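Local coordinates for tailspike protein (Siphovirus 9NA, PDB 3RIQ), which probably binds Salmonella lipopolysaccharide as the phage receptor and cleaves its O-antigen chain as an endorhamnosidase, at residues H434-A446 and N452-A464. Sequence-based numbering, arbitrary orientation.
Sequences HGENAMTLSMRPA and NPSLVLTADCQVA
M439, L441 and M443 pair with A459, L457 and L455 in an antiparallel beta hairpin. It follows the right-handed beta-helix and opens a five-stranded antiparallel sheet. The strands 438-444 and 455-461 run at 163° to each other.

The backbone ladder is regular in the middle of the hairpin. Two hydrogen bonds join M439 and A459: M439 N to A459 O and A459 N to M439 O, both 2.9 Å. L441 and L457 also form two, L441 N to L457 O at 2.9 Å and L457 N to L441 O at 2.8 Å. C461 N to N437 O closes one end. At the other end a classic beta bulge sets S454 and L455 against M443. There M443 N donates to L455 O, while M443 O takes S454 N at 2.8 Å and L455 N only weakly.

One face is buried and apolar. The M443 and L455 side chains run alongside each other in the same direction. The M443 chain bends at its last torsion (chi3 39°), and SD rests 4.0 Å from both CD1 and CD2 of L455. L441 and L457 meet through their CB atoms. M443 of the third subunit packs on M439 and A459, so this face is covered in part by a neighbouring subunit. L441 to R444 also pair in parallel with a strand of the second subunit, which carries the sheet across the interface.

The other face is partly exposed and mixed. T440 CG2 touches T458 OG1 at 3.6 Å and reaches V456 CG1 diagonally. S442 CB leans on P453 CB. The methyl of A438 sits beside the carboxylate carbon of D460, whose OD2 accepts a hydrogen bond from Q462 NE2, which comes from above the carboxylate plane.

Near the bulge, the aliphatic part of R444 passes N452 O, while its NH1 bonds to M447 O. P445 CG and CD pack on the S454 side chain. One water there donates to P445 O and N452 O and accepts from S454 OG at 2.9 Å.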
loop_
_atom_site.group_PDB
_atom_site.type_symbol
_atom_site.label_atom_id
_atom_site.label_comp_id
_atom_site.label_asym_id
_atom_site.label_seq_id
_atom_site.Cartn_x
_atom_site.Cartn_y
_atom_site.Cartn_z
ATOM N N HIS A 434 1.504 24.294 -17.872
ATOM C CA HIS A 434 1.081 23.495 -19.038
ATOM C C HIS A 434 2.030 23.665 -20.217
ATOM O O HIS A 434 2.619 24.731 -20.391
ATOM C CB HIS A 434 -0.359 23.876 -19.455
ATOM C CG HIS A 434 -1.113 22.767 -20.120
ATOM N ND1 HIS A 434 -0.878 22.364 -21.413
ATOM C CD2 HIS A 434 -2.068 21.934 -19.635
ATOM C CE1 HIS A 434 -1.675 21.353 -21.712
ATOM N NE2 HIS A 434 -2.400 21.066 -20.646
ATOM N N GLY A 435 2.183 22.609 -21.020
ATOM C CA GLY A 435 2.973 22.674 -22.255
ATOM C C GLY A 435 2.340 23.556 -23.334
ATOM O O GLY A 435 3.062 24.237 -24.085
ATOM N N GLU A 436 1.016 23.548 -23.425
ATOM C CA GLU A 436 0.297 24.389 -24.395
ATOM C C GLU A 436 0.462 25.875 -24.072
ATOM O O GLU A 436 0.747 26.240 -22.936
ATOM C CB GLU A 436 -1.198 24.021 -24.443
ATOM C CG GLU A 436 -1.484 22.692 -25.145
ATOM C CD GLU A 436 -2.905 22.190 -24.947
ATOM O OE1 GLU A 436 -3.786 22.969 -24.545
ATOM O OE2 GLU A 436 -3.149 21.003 -25.233
ATOM N N ASN A 437 0.266 26.728 -25.074
ATOM C CA ASN A 437 0.447 28.174 -24.882
ATOM C C ASN A 437 -0.607 28.858 -24.038
ATOM O O ASN A 437 -0.331 29.901 -23.456
ATOM C CB ASN A 437 0.592 28.901 -26.222
ATOM C CG ASN A 437 1.891 28.557 -26.929
ATOM O OD1 ASN A 437 2.953 28.367 -26.302
ATOM N ND2 ASN A 437 1.822 28.489 -28.249
ATOM N N ALA A 438 -1.788 28.254 -23.926
ATOM C CA ALA A 438 -2.824 28.784 -23.060
ATOM C C ALA A 438 -3.248 27.702 -22.094
ATOM O O ALA A 438 -3.180 26.516 -22.425
ATOM C CB ALA A 438 -4.024 29.274 -23.883
ATOM N N MET A 439 -3.686 28.100 -20.908
ATOM C CA MET A 439 -4.239 27.140 -19.954
ATOM C C MET A 439 -5.363 27.802 -19.193
ATOM O O MET A 439 -5.512 29.036 -19.247
ATOM C CB MET A 439 -3.156 26.553 -19.032
ATOM C CG MET A 439 -2.673 27.484 -17.915
ATOM S SD MET A 439 -1.342 26.673 -16.957
ATOM C CE MET A 439 -2.224 25.290 -16.194
ATOM N N THR A 440 -6.176 26.983 -18.514
ATOM C CA THR A 440 -7.442 27.448 -17.976
ATOM C C THR A 440 -7.780 26.929 -16.587
ATOM O O THR A 440 -7.360 25.835 -16.205
ATOM C CB THR A 440 -8.629 27.052 -18.889
ATOM O OG1 THR A 440 -8.547 25.660 -19.219
ATOM C CG2 THR A 440 -8.676 27.898 -20.179
ATOM N N LEU A 441 -8.545 27.737 -15.849
ATOM C CA LEU A 441 -9.384 27.272 -14.740
ATOM C C LEU A 441 -10.829 27.337 -15.215
ATOM O O LEU A 441 -11.313 28.428 -15.588
ATOM C CB LEU A 441 -9.249 28.202 -13.509
ATOM C CG LEU A 441 -10.419 28.103 -12.480
ATOM C CD1 LEU A 441 -10.415 26.781 -11.761
ATOM C CD2 LEU A 441 -10.348 29.241 -11.480
ATOM N N SER A 442 -11.517 26.188 -15.209
ATOM C CA SER A 442 -12.920 26.129 -15.607
ATOM C C SER A 442 -13.740 25.629 -14.428
ATOM O O SER A 442 -13.275 24.726 -13.696
ATOM C CB SER A 442 -13.131 25.206 -16.802
ATOM O OG SER A 442 -12.269 25.536 -17.874
ATOM N N MET A 443 -14.935 26.192 -14.248
ATOM C CA MET A 443 -15.837 25.766 -13.163
ATOM C C MET A 443 -17.187 25.435 -13.757
ATOM O O MET A 443 -17.765 26.257 -14.486
ATOM C CB MET A 443 -15.957 26.827 -12.064
ATOM C CG MET A 443 -14.577 27.272 -11.557
ATOM S SD MET A 443 -14.466 28.755 -10.511
ATOM C CE MET A 443 -15.856 28.548 -9.554
ATOM N N ARG A 444 -17.645 24.208 -13.484
ATOM C CA ARG A 444 -18.916 23.679 -14.050
ATOM C C ARG A 444 -19.873 23.262 -12.914
ATOM O O ARG A 444 -20.043 22.061 -12.629
ATOM C CB ARG A 444 -18.653 22.526 -15.053
ATOM C CG ARG A 444 -19.898 22.074 -15.875
ATOM C CD ARG A 444 -19.540 21.046 -16.976
ATOM N NE ARG A 444 -19.023 19.817 -16.367
ATOM C CZ ARG A 444 -19.792 18.834 -15.890
ATOM N NH1 ARG A 444 -21.130 18.889 -16.025
ATOM N NH2 ARG A 444 -19.214 17.796 -15.278
ATOM N N PRO A 445 -20.490 24.261 -12.243
ATOM C CA PRO A 445 -21.620 23.958 -11.341
ATOM C C PRO A 445 -22.846 23.459 -12.110
ATOM O O PRO A 445 -22.831 23.409 -13.351
ATOM C CB PRO A 445 -21.918 25.284 -10.679
ATOM C CG PRO A 445 -21.490 26.331 -11.691
ATOM C CD PRO A 445 -20.260 25.715 -12.389
ATOM N N ALA A 446 -23.883 23.035 -11.384
ATOM C CA ALA A 446 -25.029 22.361 -12.008
ATOM C C ALA A 446 -24.534 21.223 -12.906
ATOM O O ALA A 446 -24.944 21.102 -14.066
ATOM C CB ALA A 446 -25.897 23.373 -12.811
ATOM N N ASN A 452 -21.237 22.771 -20.608
ATOM C CA ASN A 452 -20.208 23.804 -20.634
ATOM C C ASN A 452 -20.010 24.466 -19.275
ATOM O O ASN A 452 -20.946 24.525 -18.466
ATOM C CB ASN A 452 -20.587 24.888 -21.667
ATOM C CG ASN A 452 -20.783 24.322 -23.055
ATOM O OD1 ASN A 452 -21.900 24.375 -23.616
ATOM N ND2 ASN A 452 -19.721 23.743 -23.612
ATOM N N PRO A 453 -18.789 24.965 -19.013
ATOM C CA PRO A 453 -18.503 25.597 -17.721
ATOM C C PRO A 453 -19.200 26.950 -17.561
ATOM O O PRO A 453 -19.408 27.647 -18.540
ATOM C CB PRO A 453 -16.957 25.736 -17.727
ATOM C CG PRO A 453 -16.576 25.782 -19.192
ATOM C CD PRO A 453 -17.570 24.818 -19.844
ATOM N N SER A 454 -19.545 27.308 -16.323
ATOM C CA SER A 454 -20.152 28.609 -16.049
ATOM C C SER A 454 -19.088 29.715 -15.941
ATOM O O SER A 454 -19.400 30.899 -16.054
ATOM C CB SER A 454 -20.987 28.542 -14.759
ATOM O OG SER A 454 -22.219 27.831 -14.977
ATOM N N LEU A 455 -17.826 29.334 -15.757
ATOM C CA LEU A 455 -16.728 30.301 -15.613
ATOM C C LEU A 455 -15.490 29.729 -16.266
ATOM O O LEU A 455 -15.172 28.558 -16.028
ATOM C CB LEU A 455 -16.460 30.574 -14.123
ATOM C CG LEU A 455 -15.364 31.570 -13.705
ATOM C CD1 LEU A 455 -15.666 32.100 -12.299
ATOM C CD2 LEU A 455 -13.942 30.961 -13.771
ATOM N N VAL A 456 -14.801 30.522 -17.083
ATOM C CA VAL A 456 -13.476 30.149 -17.574
ATOM C C VAL A 456 -12.514 31.314 -17.383
ATOM O O VAL A 456 -12.789 32.445 -17.840
ATOM C CB VAL A 456 -13.497 29.775 -19.080
ATOM C CG1 VAL A 456 -12.095 29.407 -19.520
ATOM C CG2 VAL A 456 -14.493 28.632 -19.360
ATOM N N LEU A 457 -11.427 31.064 -16.657
ATOM C CA LEU A 457 -10.324 32.006 -16.474
ATOM C C LEU A 457 -9.122 31.491 -17.289
ATOM O O LEU A 457 -8.689 30.363 -17.078
ATOM C CB LEU A 457 -9.948 32.070 -14.987
ATOM C CG LEU A 457 -8.754 32.943 -14.551
ATOM C CD1 LEU A 457 -9.076 34.457 -14.723
ATOM C CD2 LEU A 457 -8.321 32.624 -13.113
ATOM N N THR A 458 -8.596 32.304 -18.199
ATOM C CA THR A 458 -7.570 31.847 -19.142
ATOM C C THR A 458 -6.283 32.647 -18.974
ATOM O O THR A 458 -6.324 33.891 -18.862
ATOM C CB THR A 458 -8.060 32.037 -20.604
ATOM O OG1 THR A 458 -9.325 31.375 -20.773
ATOM C CG2 THR A 458 -7.042 31.486 -21.601
ATOM N N ALA A 459 -5.162 31.937 -18.945
ATOM C CA ALA A 459 -3.818 32.521 -19.034
ATOM C C ALA A 459 -3.323 32.177 -20.422
ATOM O O ALA A 459 -3.149 30.993 -20.723
ATOM C CB ALA A 459 -2.917 31.852 -18.018
ATOM N N ASP A 460 -3.092 33.183 -21.272
ATOM C CA ASP A 460 -2.712 32.892 -22.654
ATOM C C ASP A 460 -1.354 33.505 -22.946
ATOM O O ASP A 460 -1.244 34.734 -23.061
ATOM C CB ASP A 460 -3.795 33.441 -23.603
ATOM C CG ASP A 460 -3.519 33.130 -25.071
ATOM O OD1 ASP A 460 -4.507 33.059 -25.838
ATOM O OD2 ASP A 460 -2.343 32.961 -25.466
ATOM N N CYS A 461 -0.323 32.666 -23.076
ATOM C CA CYS A 461 1.038 33.159 -23.286
ATOM C C CYS A 461 1.267 33.486 -24.746
ATOM O O CYS A 461 1.154 32.617 -25.609
ATOM C CB CYS A 461 2.063 32.120 -22.828
ATOM S SG CYS A 461 3.786 32.678 -23.098
ATOM N N GLN A 462 1.546 34.766 -25.000
ATOM C CA GLN A 462 1.774 35.281 -26.343
ATOM C C GLN A 462 3.240 35.335 -26.736
ATOM O O GLN A 462 3.565 35.229 -27.940
ATOM C CB GLN A 462 1.138 36.679 -26.483
ATOM C CG GLN A 462 -0.363 36.643 -26.449
ATOM C CD GLN A 462 -0.931 35.924 -27.653
ATOM O OE1 GLN A 462 -0.802 36.396 -28.778
ATOM N NE2 GLN A 462 -1.535 34.757 -27.424
ATOM N N VAL A 463 4.116 35.547 -25.758
ATOM C CA VAL A 463 5.582 35.465 -25.986
ATOM C C VAL A 463 6.161 34.554 -24.897
ATOM O O VAL A 463 6.060 34.871 -23.706
ATOM C CB VAL A 463 6.270 36.864 -25.999
ATOM C CG1 VAL A 463 7.805 36.726 -26.107
ATOM C CG2 VAL A 463 5.732 37.762 -27.170
ATOM N N ALA A 464 6.741 33.427 -25.313
ATOM C CA ALA A 464 7.293 32.429 -24.397
ATOM C C ALA A 464 8.798 32.545 -24.485
ATOM O O ALA A 464 9.450 31.734 -25.154
ATOM C CB ALA A 464 6.858 31.008 -24.811
HETATM O O HOH W 1 -21.702 25.089 -15.577
#